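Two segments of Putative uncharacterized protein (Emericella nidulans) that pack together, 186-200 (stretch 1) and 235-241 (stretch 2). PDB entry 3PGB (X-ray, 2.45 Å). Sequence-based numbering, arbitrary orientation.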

ATOM      1  N   THR A 186      -3.665  -2.342  46.593  1.00 26.40           N
ATOM      2  CA  THR A 186      -3.982  -3.449  47.513  1.00 26.45           C
ATOM      3  C   THR A 186      -3.843  -4.830  46.863  1.00 26.31           C
ATOM      4  O   THR A 186      -3.388  -5.775  47.504  1.00 26.37           O
ATOM      5  CB  THR A 186      -5.404  -3.334  48.122  1.00 26.45           C
ATOM      6  OG1 THR A 186      -5.597  -2.023  48.666  1.00 26.70           O
ATOM      7  CG2 THR A 186      -5.599  -4.363  49.227  1.00 26.09           C
ATOM      8  N   VAL A 187      -4.215  -4.938  45.590  1.00 26.24           N
ATOM      9  CA  VAL A 187      -4.071  -6.193  44.837  1.00 26.08           C
ATOM     10  C   VAL A 187      -2.628  -6.699  44.818  1.00 25.82           C
ATOM     11  O   VAL A 187      -2.393  -7.887  44.617  1.00 25.89           O
ATOM     12  CB  VAL A 187      -4.588  -6.046  43.382  1.00 26.11           C
ATOM     13  CG1 VAL A 187      -4.354  -7.316  42.583  1.00 26.14           C
ATOM     14  CG2 VAL A 187      -6.072  -5.708  43.387  1.00 26.64           C
ATOM     15  N   TYR A 188      -1.666  -5.805  45.030  1.00 25.71           N
ATOM     16  CA  TYR A 188      -0.264  -6.205  45.109  1.00 25.69           C
ATOM     17  C   TYR A 188       0.192  -6.468  46.542  1.00 25.74           C
ATOM     18  O   TYR A 188       0.627  -7.576  46.858  1.00 25.96           O
ATOM     19  CB  TYR A 188       0.642  -5.174  44.423  1.00 25.66           C
ATOM     20  CG  TYR A 188       0.640  -5.314  42.915  1.00 25.32           C
ATOM     21  CD1 TYR A 188       1.537  -6.156  42.279  1.00 24.84           C
ATOM     22  CD2 TYR A 188      -0.277  -4.623  42.134  1.00 24.71           C
ATOM     23  CE1 TYR A 188       1.529  -6.300  40.903  1.00 25.09           C
ATOM     24  CE2 TYR A 188      -0.291  -4.754  40.756  1.00 24.76           C
ATOM     25  CZ  TYR A 188       0.613  -5.595  40.144  1.00 24.77           C
ATOM     26  OH  TYR A 188       0.607  -5.733  38.780  1.00 23.83           O
ATOM     27  N   SER A 189       0.085  -5.462  47.405  1.00 25.57           N
ATOM     28  CA  SER A 189       0.640  -5.552  48.757  1.00 25.55           C
ATOM     29  C   SER A 189      -0.066  -6.587  49.642  1.00 25.50           C
ATOM     30  O   SER A 189       0.563  -7.203  50.503  1.00 25.19           O
ATOM     31  CB  SER A 189       0.616  -4.180  49.435  1.00 25.50           C
ATOM     32  OG  SER A 189      -0.696  -3.652  49.449  1.00 25.64           O
ATOM     33  N   GLU A 190      -1.365  -6.779  49.420  1.00 25.53           N
ATOM     34  CA  GLU A 190      -2.171  -7.673  50.257  1.00 25.64           C
ATOM     35  C   GLU A 190      -2.495  -9.000  49.579  1.00 25.44           C
ATOM     36  O   GLU A 190      -3.174  -9.845  50.170  1.00 25.67           O
ATOM     37  CB  GLU A 190      -3.473  -6.974  50.671  1.00 25.75           C
ATOM     38  CG  GLU A 190      -3.264  -5.716  51.510  1.00 26.59           C
ATOM     39  CD  GLU A 190      -2.456  -5.985  52.774  1.00 27.52           C
ATOM     40  OE1 GLU A 190      -2.752  -6.975  53.478  1.00 27.51           O
ATOM     41  OE2 GLU A 190      -1.517  -5.213  53.053  1.00 28.67           O
ATOM     42  N   TRP A 191      -2.006  -9.193  48.354  1.00 25.10           N
ATOM     43  CA  TRP A 191      -2.307 -10.410  47.600  1.00 24.67           C
ATOM     44  C   TRP A 191      -1.102 -10.924  46.800  1.00 24.59           C
ATOM     45  O   TRP A 191      -0.419 -11.838  47.258  1.00 24.63           O
ATOM     46  CB  TRP A 191      -3.530 -10.178  46.706  1.00 24.49           C
ATOM     47  CG  TRP A 191      -4.096 -11.417  46.108  1.00 23.76           C
ATOM     48  CD1 TRP A 191      -4.102 -11.755  44.792  1.00 23.70           C
ATOM     49  CD2 TRP A 191      -4.737 -12.490  46.804  1.00 23.16           C
ATOM     50  NE1 TRP A 191      -4.712 -12.973  44.619  1.00 23.50           N
ATOM     51  CE2 TRP A 191      -5.114 -13.445  45.838  1.00 23.11           C
ATOM     52  CE3 TRP A 191      -5.034 -12.736  48.150  1.00 22.22           C
ATOM     53  CZ2 TRP A 191      -5.774 -14.625  46.173  1.00 22.53           C
ATOM     54  CZ3 TRP A 191      -5.689 -13.906  48.482  1.00 21.90           C
ATOM     55  CH2 TRP A 191      -6.051 -14.838  47.496  1.00 22.28           C
ATOM     56  N   LEU A 192      -0.825 -10.330  45.638  1.00 24.43           N
ATOM     57  CA  LEU A 192       0.178 -10.871  44.710  1.00 24.37           C
ATOM     58  C   LEU A 192       1.555 -11.056  45.337  1.00 24.41           C
ATOM     59  O   LEU A 192       2.148 -12.126  45.226  1.00 24.42           O
ATOM     60  CB  LEU A 192       0.297  -9.993  43.459  1.00 24.28           C
ATOM     61  CG  LEU A 192      -0.886 -10.051  42.486  1.00 23.86           C
ATOM     62  CD1 LEU A 192      -0.772  -8.957  41.436  1.00 23.18           C
ATOM     63  CD2 LEU A 192      -0.990 -11.424  41.837  1.00 22.48           C
ATOM     64  N   PHE A 193       2.057 -10.021  45.996  1.00 24.68           N
ATOM     65  CA  PHE A 193       3.365 -10.095  46.644  1.00 25.07           C
ATOM     66  C   PHE A 193       3.391 -11.082  47.808  1.00 25.08           C
ATOM     67  O   PHE A 193       4.416 -11.708  48.068  1.00 25.30           O
ATOM     68  CB  PHE A 193       3.822  -8.716  47.141  1.00 25.24           C
ATOM     69  CG  PHE A 193       4.172  -7.739  46.042  1.00 25.89           C
ATOM     70  CD1 PHE A 193       4.638  -8.166  44.799  1.00 26.39           C
ATOM     71  CD2 PHE A 193       4.073  -6.374  46.273  1.00 26.50           C
ATOM     72  CE1 PHE A 193       4.968  -7.249  43.811  1.00 26.49           C
ATOM     73  CE2 PHE A 193       4.412  -5.453  45.288  1.00 26.75           C
ATOM     74  CZ  PHE A 193       4.857  -5.892  44.057  1.00 26.48           C
ATOM     75  N   LYS A 194       2.274 -11.217  48.512  1.00 25.14           N
ATOM     76  CA  LYS A 194       2.196 -12.189  49.595  1.00 25.37           C
ATOM     77  C   LYS A 194       2.236 -13.613  49.036  1.00 25.13           C
ATOM     78  O   LYS A 194       2.966 -14.461  49.547  1.00 24.97           O
ATOM     79  CB  LYS A 194       0.958 -11.938  50.470  1.00 25.62           C
ATOM     80  CG  LYS A 194       1.066 -10.621  51.245  1.00 26.66           C
ATOM     81  CD  LYS A 194       0.073 -10.488  52.401  1.00 28.12           C
ATOM     82  CE  LYS A 194       0.481  -9.328  53.325  1.00 28.51           C
ATOM     83  NZ  LYS A 194      -0.595  -8.940  54.284  1.00 29.62           N
ATOM     84  N   ILE A 195       1.476 -13.853  47.968  1.00 24.88           N
ATOM     85  CA  ILE A 195       1.496 -15.142  47.277  1.00 24.71           C
ATOM     86  C   ILE A 195       2.876 -15.414  46.676  1.00 24.60           C
ATOM     87  O   ILE A 195       3.369 -16.543  46.727  1.00 24.59           O
ATOM     88  CB  ILE A 195       0.427 -15.214  46.154  1.00 24.67           C
ATOM     89  CG1 ILE A 195      -0.983 -15.206  46.748  1.00 24.44           C
ATOM     90  CG2 ILE A 195       0.618 -16.467  45.307  1.00 24.18           C
ATOM     91  CD1 ILE A 195      -2.064 -14.880  45.740  1.00 24.67           C
ATOM     92  N   SER A 196       3.496 -14.380  46.114  1.00 24.41           N
ATOM     93  CA  SER A 196       4.823 -14.522  45.534  1.00 24.38           C
ATOM     94  C   SER A 196       5.871 -14.862  46.593  1.00 24.22           C
ATOM     95  O   SER A 196       6.779 -15.642  46.332  1.00 24.24           O
ATOM     96  CB  SER A 196       5.229 -13.255  44.786  1.00 24.32           C
ATOM     97  OG  SER A 196       6.553 -13.384  44.298  1.00 24.60           O
ATOM     98  N   ALA A 197       5.745 -14.271  47.779  1.00 24.27           N
ATOM     99  CA  ALA A 197       6.627 -14.608  48.909  1.00 24.31           C
ATOM    100  C   ALA A 197       6.440 -16.064  49.341  1.00 24.23           C
ATOM    101  O   ALA A 197       7.356 -16.676  49.882  1.00 24.34           O
ATOM    102  CB  ALA A 197       6.386 -13.664  50.090  1.00 23.97           C
ATOM    103  N   SER A 198       5.248 -16.603  49.096  1.00 24.23           N
ATOM    104  CA  SER A 198       4.951 -18.019  49.322  1.00 24.44           C
ATOM    105  C   SER A 198       5.830 -18.949  48.465  1.00 24.41           C
ATOM    106  O   SER A 198       6.076 -20.098  48.840  1.00 24.33           O
ATOM    107  CB  SER A 198       3.472 -18.295  49.026  1.00 24.40           C
ATOM    108  OG  SER A 198       3.011 -19.421  49.738  1.00 25.58           O
ATOM    109  N   ILE A 199       6.272 -18.448  47.307  1.00 24.44           N
ATOM    110  CA  ILE A 199       7.120 -19.203  46.385  1.00 24.22           C
ATOM    111  C   ILE A 199       8.406 -18.444  46.039  1.00 24.28           C
ATOM    112  O   ILE A 199       8.954 -18.609  44.944  1.00 24.49           O
ATOM    113  CB  ILE A 199       6.345 -19.575  45.093  1.00 24.08           C
ATOM    114  CG1 ILE A 199       5.951 -18.335  44.289  1.00 24.00           C
ATOM    115  CG2 ILE A 199       5.089 -20.354  45.439  1.00 23.97           C
ATOM    116  CD1 ILE A 199       5.564 -18.657  42.864  1.00 23.76           C
ATOM    117  N   ALA A 200       8.894 -17.630  46.975  1.00 24.16           N
ATOM    118  CA  ALA A 200      10.117 -16.853  46.761  1.00 24.17           C
ATOM    119  C   ALA A 200      11.321 -17.760  46.540  1.00 24.30           C
ATOM    120  O   ALA A 200      12.179 -17.479  45.698  1.00 24.33           O
ATOM    121  CB  ALA A 200      10.375 -15.939  47.931  1.00 24.08           C
ATOM    122  N   ILE A 235     -12.106 -12.220  37.905  1.00 24.29           N
ATOM    123  CA  ILE A 235     -10.982 -13.156  37.997  1.00 23.78           C
ATOM    124  C   ILE A 235      -9.747 -12.654  37.249  1.00 23.36           C
ATOM    125  O   ILE A 235      -9.850 -12.082  36.165  1.00 23.30           O
ATOM    126  CB  ILE A 235     -11.388 -14.573  37.484  1.00 23.83           C
ATOM    127  CG1 ILE A 235     -12.289 -15.272  38.513  1.00 23.87           C
ATOM    128  CG2 ILE A 235     -10.166 -15.430  37.203  1.00 23.51           C
ATOM    129  CD1 ILE A 235     -12.756 -16.663  38.095  1.00 23.89           C
ATOM    130  N   ARG A 236      -8.587 -12.893  37.853  1.00 22.94           N
ATOM    131  CA  ARG A 236      -7.291 -12.483  37.336  1.00 22.66           C
ATOM    132  C   ARG A 236      -6.488 -13.705  36.918  1.00 22.08           C
ATOM    133  O   ARG A 236      -6.582 -14.753  37.546  1.00 22.08           O
ATOM    134  CB  ARG A 236      -6.480 -11.795  38.437  1.00 23.11           C
ATOM    135  CG  ARG A 236      -6.608 -10.286  38.550  1.00 23.98           C
ATOM    136  CD  ARG A 236      -5.263  -9.700  38.941  1.00 24.94           C
ATOM    137  NE  ARG A 236      -5.281  -8.246  38.969  1.00 26.63           N
ATOM    138  CZ  ARG A 236      -4.239  -7.462  38.688  1.00 27.89           C
ATOM    139  NH1 ARG A 236      -3.058  -7.973  38.337  1.00 26.90           N
ATOM    140  NH2 ARG A 236      -4.388  -6.143  38.745  1.00 29.42           N
ATOM    141  N   TRP A 237      -5.692 -13.552  35.864  1.00 21.40           N
ATOM    142  CA  TRP A 237      -4.608 -14.471  35.532  1.00 20.73           C
ATOM    143  C   TRP A 237      -3.351 -13.617  35.413  1.00 20.77           C
ATOM    144  O   TRP A 237      -3.307 -12.697  34.595  1.00 20.65           O
ATOM    145  CB  TRP A 237      -4.867 -15.166  34.195  1.00 20.59           C
ATOM    146  CG  TRP A 237      -5.524 -16.516  34.284  1.00 19.53           C
ATOM    147  CD1 TRP A 237      -6.803 -16.833  33.930  1.00 17.87           C
ATOM    148  CD2 TRP A 237      -4.915 -17.739  34.718  1.00 19.03           C
ATOM    149  NE1 TRP A 237      -7.031 -18.167  34.125  1.00 17.49           N
ATOM    150  CE2 TRP A 237      -5.891 -18.750  34.608  1.00 18.21           C
ATOM    151  CE3 TRP A 237      -3.643 -18.074  35.199  1.00 18.95           C
ATOM    152  CZ2 TRP A 237      -5.637 -20.076  34.963  1.00 18.36           C
ATOM    153  CZ3 TRP A 237      -3.392 -19.395  35.554  1.00 18.89           C
ATOM    154  CH2 TRP A 237      -4.385 -20.378  35.432  1.00 18.54           C
ATOM    155  N   ASP A 238      -2.339 -13.905  36.224  1.00 20.72           N
ATOM    156  CA  ASP A 238      -1.108 -13.120  36.221  1.00 20.82           C
ATOM    157  C   ASP A 238       0.112 -13.987  35.965  1.00 21.03           C
ATOM    158  O   ASP A 238       0.080 -15.203  36.153  1.00 20.98           O
ATOM    159  CB  ASP A 238      -0.942 -12.379  37.545  1.00 20.94           C
ATOM    160  CG  ASP A 238      -2.053 -11.385  37.796  1.00 20.86           C
ATOM    161  OD1 ASP A 238      -2.093 -10.350  37.104  1.00 21.26           O
ATOM    162  OD2 ASP A 238      -2.885 -11.635  38.689  1.00 20.97           O
ATOM    163  N   MET A 239       1.193 -13.334  35.556  1.00 21.31           N
ATOM    164  CA  MET A 239       2.428 -14.007  35.176  1.00 21.53           C
ATOM    165  C   MET A 239       3.614 -13.258  35.768  1.00 21.33           C
ATOM    166  O   MET A 239       3.551 -12.044  35.959  1.00 21.37           O
ATOM    167  CB  MET A 239       2.534 -14.019  33.655  1.00 21.59           C
ATOM    168  CG  MET A 239       3.580 -14.942  33.077  1.00 22.85           C
ATOM    169  SD  MET A 239       3.829 -14.550  31.332  1.00 26.77           S
ATOM    170  CE  MET A 239       4.608 -16.038  30.763  1.00 25.43           C
ATOM    171  N   PHE A 240       4.692 -13.976  36.057  1.00 21.10           N
ATOM    172  CA  PHE A 240       5.946 -13.331  36.416  1.00 21.12           C
ATOM    173  C   PHE A 240       6.674 -12.880  35.142  1.00 21.29           C
ATOM    174  O   PHE A 240       6.666 -13.587  34.139  1.00 20.96           O
ATOM    175  CB  PHE A 240       6.828 -14.271  37.243  1.00 21.14           C
ATOM    176  CG  PHE A 240       6.350 -14.457  38.659  1.00 21.23           C
ATOM    177  CD1 PHE A 240       6.924 -13.736  39.698  1.00 21.25           C
ATOM    178  CD2 PHE A 240       5.321 -15.346  38.949  1.00 21.04           C
ATOM    179  CE1 PHE A 240       6.489 -13.899  41.002  1.00 21.21           C
ATOM    180  CE2 PHE A 240       4.875 -15.512  40.252  1.00 21.19           C
ATOM    181  CZ  PHE A 240       5.465 -14.793  41.281  1.00 21.43           C
ATOM    182  N   TRP A 241       7.270 -11.687  35.184  1.00 21.58           N
ATOM    183  CA  TRP A 241       8.145 -11.205  34.113  1.00 21.99           C
ATOM    184  C   TRP A 241       9.508 -10.845  34.687  1.00 22.30           C
ATOM    185  O   TRP A 241       9.606 -10.471  35.854  1.00 22.38           O
ATOM    186  CB  TRP A 241       7.569  -9.956  33.448  1.00 21.87           C
ATOM    187  CG  TRP A 241       6.184 -10.096  32.928  1.00 21.63           C
ATOM    188  CD1 TRP A 241       5.037 -10.168  33.661  1.00 21.64           C
ATOM    189  CD2 TRP A 241       5.790 -10.146  31.555  1.00 21.38           C
ATOM    190  NE1 TRP A 241       3.948 -10.273  32.827  1.00 21.53           N
ATOM    191  CE2 TRP A 241       4.385 -10.258  31.528  1.00 21.64           C
ATOM    192  CE3 TRP A 241       6.488 -10.111  30.343  1.00 21.39           C
ATOM    193  CZ2 TRP A 241       3.666 -10.334  30.335  1.00 21.72           C
ATOM    194  CZ3 TRP A 241       5.775 -10.188  29.159  1.00 21.08           C
ATOM    195  CH2 TRP A 241       4.381 -10.302  29.164  1.00 21.68           C
TER
HETATM  196  O   HOH W   1      -1.438  -5.512  37.429  1.00 17.22           O

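A helix can rest on a strand without a single direct hydrogen bond between them when the strand's charged groups are paired with each other. The pair 186-200 and 235-241 illustrates this principle. Their axes come no closer than 11.5 Å, and side chains fill the gap, burying 279 Å² in all. Strand alternation selects the contributors: R236, D238 and F240 meet the helix, while W237 and M239 stay out of its reach.

R236 points toward the helix. Its chi1 of -92° and chi2 of -144° lie between the usual wells, but chi3 is t, and the side chain extends outward from the strand while leaning toward D238, which lets NH1 donate to D238 OD1 at 2.8 Å, a salt bridge. D238, with chi1 m, therefore enters the contact with its charge paired. The guanidinium, flat and poorly solvated over its faces, accepts an apolar cover: V187, chi1 t, places CG1 over one face, 3.8 Å from R236 NE. L192, in the common m,t conformation, reaches both members of the ion pair, with CD1 4.0 Å from R236 NH1 and CD2 3.7 Å from D238 OD2.

Y188 leaves the helix sideways, yet its m rotamer brings the phenol end nearer the strand. Its OH is 4.3 Å from R236 NH1, and a water bridges the two, donating to Y188 OH at 2.5 Å and accepting from R236 NH1 at 3.1 Å.

Farther along, the contact turns aromatic. F240 also starts sideways, and with chi1 m, the end of its side chain comes nearer the helix. The small S196, chi1 t, sets OG at the ring edge, 3.3 Å from F240 CE1; this hydroxyl is hydrogen-bonded elsewhere in the structure. I199, at the N-cap position right before the next helix, extends through p,t angles until CD1 lies 4.1 Å from F240 CE2, a purely apolar contact between buried residues.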